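Local structure of cerato-platanin-like protein (Moniliophthora perniciosa, 3SUM) at residues D9-F21 with P38-A52. The protein is of unknown function but belongs to the cerato-platanins, small disulfide-bonded fungal proteins with a double-psi beta-barrel fold. Residues are numbered along the deposited sequence; the frame is centred on the assembly and turned at random.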
loop_
_atom_site.group_PDB
_atom_site.type_symbol
_atom_site.label_atom_id
_atom_site.label_comp_id
_atom_site.label_asym_id
_atom_site.label_seq_id
_atom_site.Cartn_x
_atom_site.Cartn_y
_atom_site.Cartn_z
ATOM N N ASP A 9 3.246 -2.007 11.537
ATOM C CA ASP A 9 1.965 -2.504 11.948
ATOM C C ASP A 9 0.858 -1.505 11.744
ATOM O O ASP A 9 -0.289 -1.898 11.506
ATOM C CB ASP A 9 2.076 -2.822 13.454
ATOM C CG ASP A 9 0.801 -3.453 14.017
ATOM O OD1 ASP A 9 0.645 -4.678 13.790
ATOM O OD2 ASP A 9 0.015 -2.729 14.689
ATOM N N LYS A 10 1.180 -0.195 11.765
ATOM C CA LYS A 10 0.149 0.824 11.550
ATOM C C LYS A 10 -0.755 0.521 10.351
ATOM O O LYS A 10 -1.964 0.716 10.361
ATOM C CB LYS A 10 0.816 2.222 11.286
ATOM C CG LYS A 10 -0.230 3.312 11.120
ATOM C CD LYS A 10 0.491 4.719 10.962
ATOM C CE LYS A 10 -0.487 5.894 10.841
ATOM N NZ LYS A 10 0.175 7.273 10.428
ATOM N N PHE A 11 -0.135 0.112 9.250
ATOM C CA PHE A 11 -0.859 -0.040 7.982
ATOM C C PHE A 11 -1.668 -1.331 7.885
ATOM O O PHE A 11 -2.312 -1.582 6.876
ATOM C CB PHE A 11 0.154 0.124 6.880
ATOM C CG PHE A 11 0.855 1.418 7.041
ATOM C CD1 PHE A 11 0.127 2.607 6.956
ATOM C CD2 PHE A 11 2.212 1.463 7.341
ATOM C CE1 PHE A 11 0.775 3.873 7.183
ATOM C CE2 PHE A 11 2.866 2.686 7.560
ATOM C CZ PHE A 11 2.150 3.911 7.460
ATOM N N GLN A 12 -1.656 -2.115 8.942
ATOM C CA GLN A 12 -2.645 -3.206 8.952
ATOM C C GLN A 12 -3.442 -3.164 10.236
ATOM O O GLN A 12 -4.026 -4.197 10.675
ATOM C CB GLN A 12 -1.997 -4.581 8.735
ATOM C CG GLN A 12 -0.982 -4.999 9.732
ATOM C CD GLN A 12 -0.438 -6.329 9.389
ATOM O OE1 GLN A 12 -0.154 -6.600 8.220
ATOM N NE2 GLN A 12 -0.368 -7.236 10.394
ATOM N N ASN A 13 -3.470 -1.979 10.809
ATOM C CA ASN A 13 -4.287 -1.761 12.007
ATOM C C ASN A 13 -5.654 -1.293 11.610
ATOM O O ASN A 13 -5.871 -0.101 11.439
ATOM C CB ASN A 13 -3.608 -0.776 12.948
ATOM C CG ASN A 13 -4.331 -0.674 14.305
ATOM O OD1 ASN A 13 -5.512 -1.058 14.444
ATOM N ND2 ASN A 13 -3.613 -0.169 15.319
ATOM N N ASP A 14 -6.593 -2.258 11.511
ATOM C CA ASP A 14 -7.910 -2.033 11.002
ATOM C C ASP A 14 -8.629 -1.029 11.868
ATOM O O ASP A 14 -9.533 -0.338 11.371
ATOM C CB ASP A 14 -8.714 -3.320 10.918
ATOM C CG ASP A 14 -8.680 -4.101 12.199
ATOM O OD1 ASP A 14 -9.685 -4.065 12.917
ATOM O OD2 ASP A 14 -7.627 -4.704 12.508
ATOM N N THR A 15 -8.185 -0.871 13.106
ATOM C CA THR A 15 -8.974 -0.080 14.074
ATOM C C THR A 15 -8.690 1.375 14.046
ATOM O O THR A 15 -9.439 2.189 14.660
ATOM C CB THR A 15 -8.784 -0.560 15.514
ATOM O OG1 THR A 15 -7.464 -0.171 16.005
ATOM C CG2 THR A 15 -8.935 -2.075 15.542
ATOM N N LEU A 16 -7.630 1.754 13.337
ATOM C CA LEU A 16 -7.266 3.148 13.341
ATOM C C LEU A 16 -8.188 4.033 12.559
ATOM O O LEU A 16 -8.481 3.796 11.376
ATOM C CB LEU A 16 -5.839 3.346 12.792
ATOM C CG LEU A 16 -4.731 2.764 13.673
ATOM C CD1 LEU A 16 -3.383 2.928 13.042
ATOM C CD2 LEU A 16 -4.690 3.412 15.097
ATOM N N SER A 17 -8.507 5.169 13.161
ATOM C CA SER A 17 -9.261 6.164 12.433
ATOM C C SER A 17 -8.493 6.570 11.170
ATOM O O SER A 17 -7.255 6.717 11.195
ATOM C CB SER A 17 -9.479 7.406 13.336
ATOM O OG SER A 17 -9.956 8.461 12.500
ATOM N N ILE A 18 -9.216 6.786 10.074
ATOM C CA ILE A 18 -8.542 7.248 8.855
ATOM C C ILE A 18 -7.895 8.637 9.069
ATOM O O ILE A 18 -7.018 9.007 8.330
ATOM C CB ILE A 18 -9.501 7.265 7.616
ATOM C CG1 ILE A 18 -10.733 8.160 7.845
ATOM C CG2 ILE A 18 -9.901 5.813 7.172
ATOM C CD1 ILE A 18 -11.424 8.507 6.482
ATOM N N SER A 19 -8.285 9.346 10.130
ATOM C CA SER A 19 -7.714 10.670 10.448
ATOM C C SER A 19 -6.237 10.548 10.798
ATOM O O SER A 19 -5.477 11.520 10.723
ATOM C CB SER A 19 -8.469 11.274 11.619
ATOM O OG SER A 19 -7.988 10.653 12.832
ATOM N N GLU A 20 -5.804 9.348 11.184
ATOM C CA GLU A 20 -4.449 9.140 11.583
ATOM C C GLU A 20 -3.428 9.026 10.439
ATOM O O GLU A 20 -2.245 8.884 10.696
ATOM C CB GLU A 20 -4.361 7.869 12.429
ATOM C CG GLU A 20 -5.200 7.944 13.706
ATOM C CD GLU A 20 -4.444 8.627 14.846
ATOM O OE1 GLU A 20 -3.229 8.961 14.706
ATOM O OE2 GLU A 20 -5.062 8.855 15.893
ATOM N N PHE A 21 -3.878 9.210 9.203
ATOM C CA PHE A 21 -3.075 8.967 8.010
ATOM C C PHE A 21 -3.104 10.235 7.222
ATOM O O PHE A 21 -4.127 10.911 7.170
ATOM C CB PHE A 21 -3.771 7.873 7.185
ATOM C CG PHE A 21 -3.837 6.575 7.925
ATOM C CD1 PHE A 21 -2.787 5.688 7.874
ATOM C CD2 PHE A 21 -4.898 6.328 8.807
ATOM C CE1 PHE A 21 -2.799 4.521 8.622
ATOM C CE2 PHE A 21 -4.927 5.144 9.558
ATOM C CZ PHE A 21 -3.890 4.252 9.499
ATOM N N PRO A 38 -15.395 5.522 4.836
ATOM C CA PRO A 38 -14.858 4.703 5.873
ATOM C C PRO A 38 -14.540 5.585 7.084
ATOM O O PRO A 38 -14.219 6.785 6.928
ATOM C CB PRO A 38 -13.543 4.178 5.282
ATOM C CG PRO A 38 -13.440 4.656 3.907
ATOM C CD PRO A 38 -14.782 5.272 3.527
ATOM N N THR A 39 -14.637 5.048 8.284
ATOM C CA THR A 39 -14.138 5.821 9.434
ATOM C C THR A 39 -12.804 5.233 9.901
ATOM O O THR A 39 -12.029 5.886 10.608
ATOM C CB THR A 39 -15.111 5.803 10.621
ATOM O OG1 THR A 39 -15.368 4.429 11.007
ATOM C CG2 THR A 39 -16.458 6.549 10.254
ATOM N N LYS A 40 -12.552 3.982 9.527
ATOM C CA LYS A 40 -11.362 3.274 9.999
ATOM C C LYS A 40 -10.593 2.682 8.841
ATOM O O LYS A 40 -11.185 2.400 7.767
ATOM C CB LYS A 40 -11.827 2.134 10.921
ATOM C CG LYS A 40 -12.203 2.746 12.299
ATOM C CD LYS A 40 -13.074 1.790 13.028
ATOM C CE LYS A 40 -13.456 2.471 14.339
ATOM N NZ LYS A 40 -12.251 2.359 15.233
ATOM N N LEU A 41 -9.302 2.441 9.073
ATOM C CA LEU A 41 -8.435 1.970 7.995
ATOM C C LEU A 41 -8.930 0.637 7.484
ATOM O O LEU A 41 -8.797 0.340 6.306
ATOM C CB LEU A 41 -6.985 1.779 8.516
ATOM C CG LEU A 41 -5.986 1.484 7.410
ATOM C CD1 LEU A 41 -5.755 2.775 6.635
ATOM C CD2 LEU A 41 -4.689 1.012 8.162
ATOM N N GLY A 42 -9.478 -0.175 8.381
ATOM C CA GLY A 42 -9.931 -1.542 8.024
ATOM C C GLY A 42 -11.045 -1.565 6.982
ATOM O O GLY A 42 -11.294 -2.583 6.364
ATOM N N GLU A 43 -11.743 -0.453 6.820
ATOM C CA GLU A 43 -12.863 -0.391 5.887
ATOM C C GLU A 43 -12.472 0.066 4.515
ATOM O O GLU A 43 -13.286 0.097 3.602
ATOM C CB GLU A 43 -13.957 0.533 6.410
ATOM C CG GLU A 43 -14.446 0.146 7.807
ATOM C CD GLU A 43 -15.249 1.285 8.435
ATOM O OE1 GLU A 43 -14.819 2.456 8.405
ATOM O OE2 GLU A 43 -16.303 0.986 8.967
ATOM N N VAL A 44 -11.225 0.517 4.372
ATOM C CA VAL A 44 -10.839 1.104 3.101
ATOM C C VAL A 44 -10.551 -0.011 2.108
ATOM O O VAL A 44 -9.940 -1.038 2.450
ATOM C CB VAL A 44 -9.554 1.977 3.323
ATOM C CG1 VAL A 44 -9.065 2.526 1.988
ATOM C CG2 VAL A 44 -9.832 3.108 4.301
ATOM N N LEU A 45 -10.981 0.155 0.886
ATOM C CA LEU A 45 -10.624 -0.798 -0.174
ATOM C C LEU A 45 -9.164 -1.170 -0.259
ATOM O O LEU A 45 -8.286 -0.282 -0.209
ATOM C CB LEU A 45 -11.060 -0.212 -1.531
ATOM C CG LEU A 45 -12.560 -0.058 -1.723
ATOM C CD1 LEU A 45 -12.838 0.834 -2.882
ATOM C CD2 LEU A 45 -13.197 -1.505 -2.041
ATOM N N ASN A 46 -8.887 -2.474 -0.363
ATOM C CA ASN A 46 -7.565 -3.053 -0.439
ATOM C C ASN A 46 -6.801 -3.182 0.864
ATOM O O ASN A 46 -5.640 -3.524 0.838
ATOM C CB ASN A 46 -6.648 -2.253 -1.454
ATOM C CG ASN A 46 -5.556 -3.101 -2.053
ATOM O OD1 ASN A 46 -5.730 -4.360 -2.236
ATOM N ND2 ASN A 46 -4.402 -2.473 -2.326
ATOM N N PHE A 47 -7.449 -2.948 1.994
ATOM C CA PHE A 47 -6.872 -3.138 3.257
ATOM C C PHE A 47 -6.560 -4.655 3.333
ATOM O O PHE A 47 -7.401 -5.434 2.983
ATOM C CB PHE A 47 -7.928 -2.826 4.358
ATOM C CG PHE A 47 -7.443 -3.198 5.763
ATOM C CD1 PHE A 47 -6.627 -2.338 6.475
ATOM C CD2 PHE A 47 -7.699 -4.454 6.286
ATOM C CE1 PHE A 47 -6.180 -2.672 7.764
ATOM C CE2 PHE A 47 -7.271 -4.805 7.516
ATOM C CZ PHE A 47 -6.501 -3.945 8.279
ATOM N N PRO A 48 -5.391 -5.037 3.787
ATOM C CA PRO A 48 -4.353 -4.198 4.380
ATOM C C PRO A 48 -3.116 -4.138 3.485
ATOM O O PRO A 48 -1.977 -4.148 3.963
ATOM C CB PRO A 48 -4.079 -4.933 5.670
ATOM C CG PRO A 48 -4.054 -6.442 5.216
ATOM C CD PRO A 48 -5.176 -6.485 4.141
ATOM N N HIS A 49 -3.322 -4.029 2.175
ATOM C CA HIS A 49 -2.178 -3.908 1.290
ATOM C C HIS A 49 -1.928 -2.431 1.101
ATOM O O HIS A 49 -2.169 -1.924 0.035
ATOM C CB HIS A 49 -2.549 -4.596 -0.039
ATOM C CG HIS A 49 -2.222 -6.047 0.038
ATOM N ND1 HIS A 49 -1.851 -6.809 -1.054
ATOM C CD2 HIS A 49 -2.078 -6.848 1.127
ATOM C CE1 HIS A 49 -1.527 -8.029 -0.648
ATOM N NE2 HIS A 49 -1.674 -8.090 0.667
ATOM N N PHE A 50 -1.502 -1.812 2.196
ATOM C CA PHE A 50 -1.434 -0.371 2.303
ATOM C C PHE A 50 -0.014 0.067 2.582
ATOM O O PHE A 50 0.702 -0.587 3.278
ATOM C CB PHE A 50 -2.292 0.083 3.484
ATOM C CG PHE A 50 -3.764 0.083 3.214
ATOM C CD1 PHE A 50 -4.248 -0.062 1.924
ATOM C CD2 PHE A 50 -4.660 0.216 4.264
ATOM C CE1 PHE A 50 -5.648 -0.053 1.680
ATOM C CE2 PHE A 50 -6.052 0.243 4.052
ATOM C CZ PHE A 50 -6.534 0.133 2.743
ATOM N N VAL A 51 0.353 1.259 2.072
ATOM C CA VAL A 51 1.660 1.742 2.289
ATOM C C VAL A 51 1.604 3.239 2.545
ATOM O O VAL A 51 0.674 3.923 2.144
ATOM C CB VAL A 51 2.616 1.559 1.050
ATOM C CG1 VAL A 51 2.954 0.046 0.772
ATOM C CG2 VAL A 51 1.991 2.187 -0.205
ATOM N N ALA A 52 2.588 3.700 3.292
ATOM C CA ALA A 52 2.907 5.143 3.278
ATOM C C ALA A 52 3.909 5.336 2.204
ATOM O O ALA A 52 4.747 4.496 1.991
ATOM C CB ALA A 52 3.527 5.543 4.642
HETATM O O HOH W 1 -0.286 -5.859 5.597
HETATM O O HOH W 2 -12.531 7.995 11.724
#
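Leu41 swings its CG opposite the backbone N (chi1 -172°) and Phe21 sets CG beside its backbone N, anti to the carbonyl carbon (chi1 -63°); the two side chains meet at about a right angle. The leucine's CD1 lies over one face of the ring, 3.9 Å from the Phe21 centroid, a CH-pi contact, while its CD2 touches CZ and lies 3.5 Å from Lys10 O. Leu27 of helix 24-28 also touches Phe21, and a leucine in place of the phenylalanine would probably cost Leu41 CD1 its aromatic face and leave a gap beside that helix. Around this apolar centre the backbones pair. Leu41 N donates to Leu16 O at 2.8 Å, and Ile18 N to Thr39 O at 3.0 Å from above the carbonyl plane, giving the single beta bridge of Ser17 with Lys40. Gly42 N donates a hydrogen bond to Asp14 O (3.0 Å), and Lys40 NZ one to Thr15 O (2.9 Å). Pro48 CB and Gly42 CA hold the Phe47 ring between them, and at its edge CZ meets Gln12 O near the ring plane at 3.5 Å. Phe11 CZ rests 3.5 Å from CB of Ala52, the last residue of strand 50-52. Such loop-to-loop pairing, an isolated beta bridge over an apolar core, joins the segment following strand 4-7 to the approach to strand 50-52 in the cerato-platanin double-psi beta-barrel.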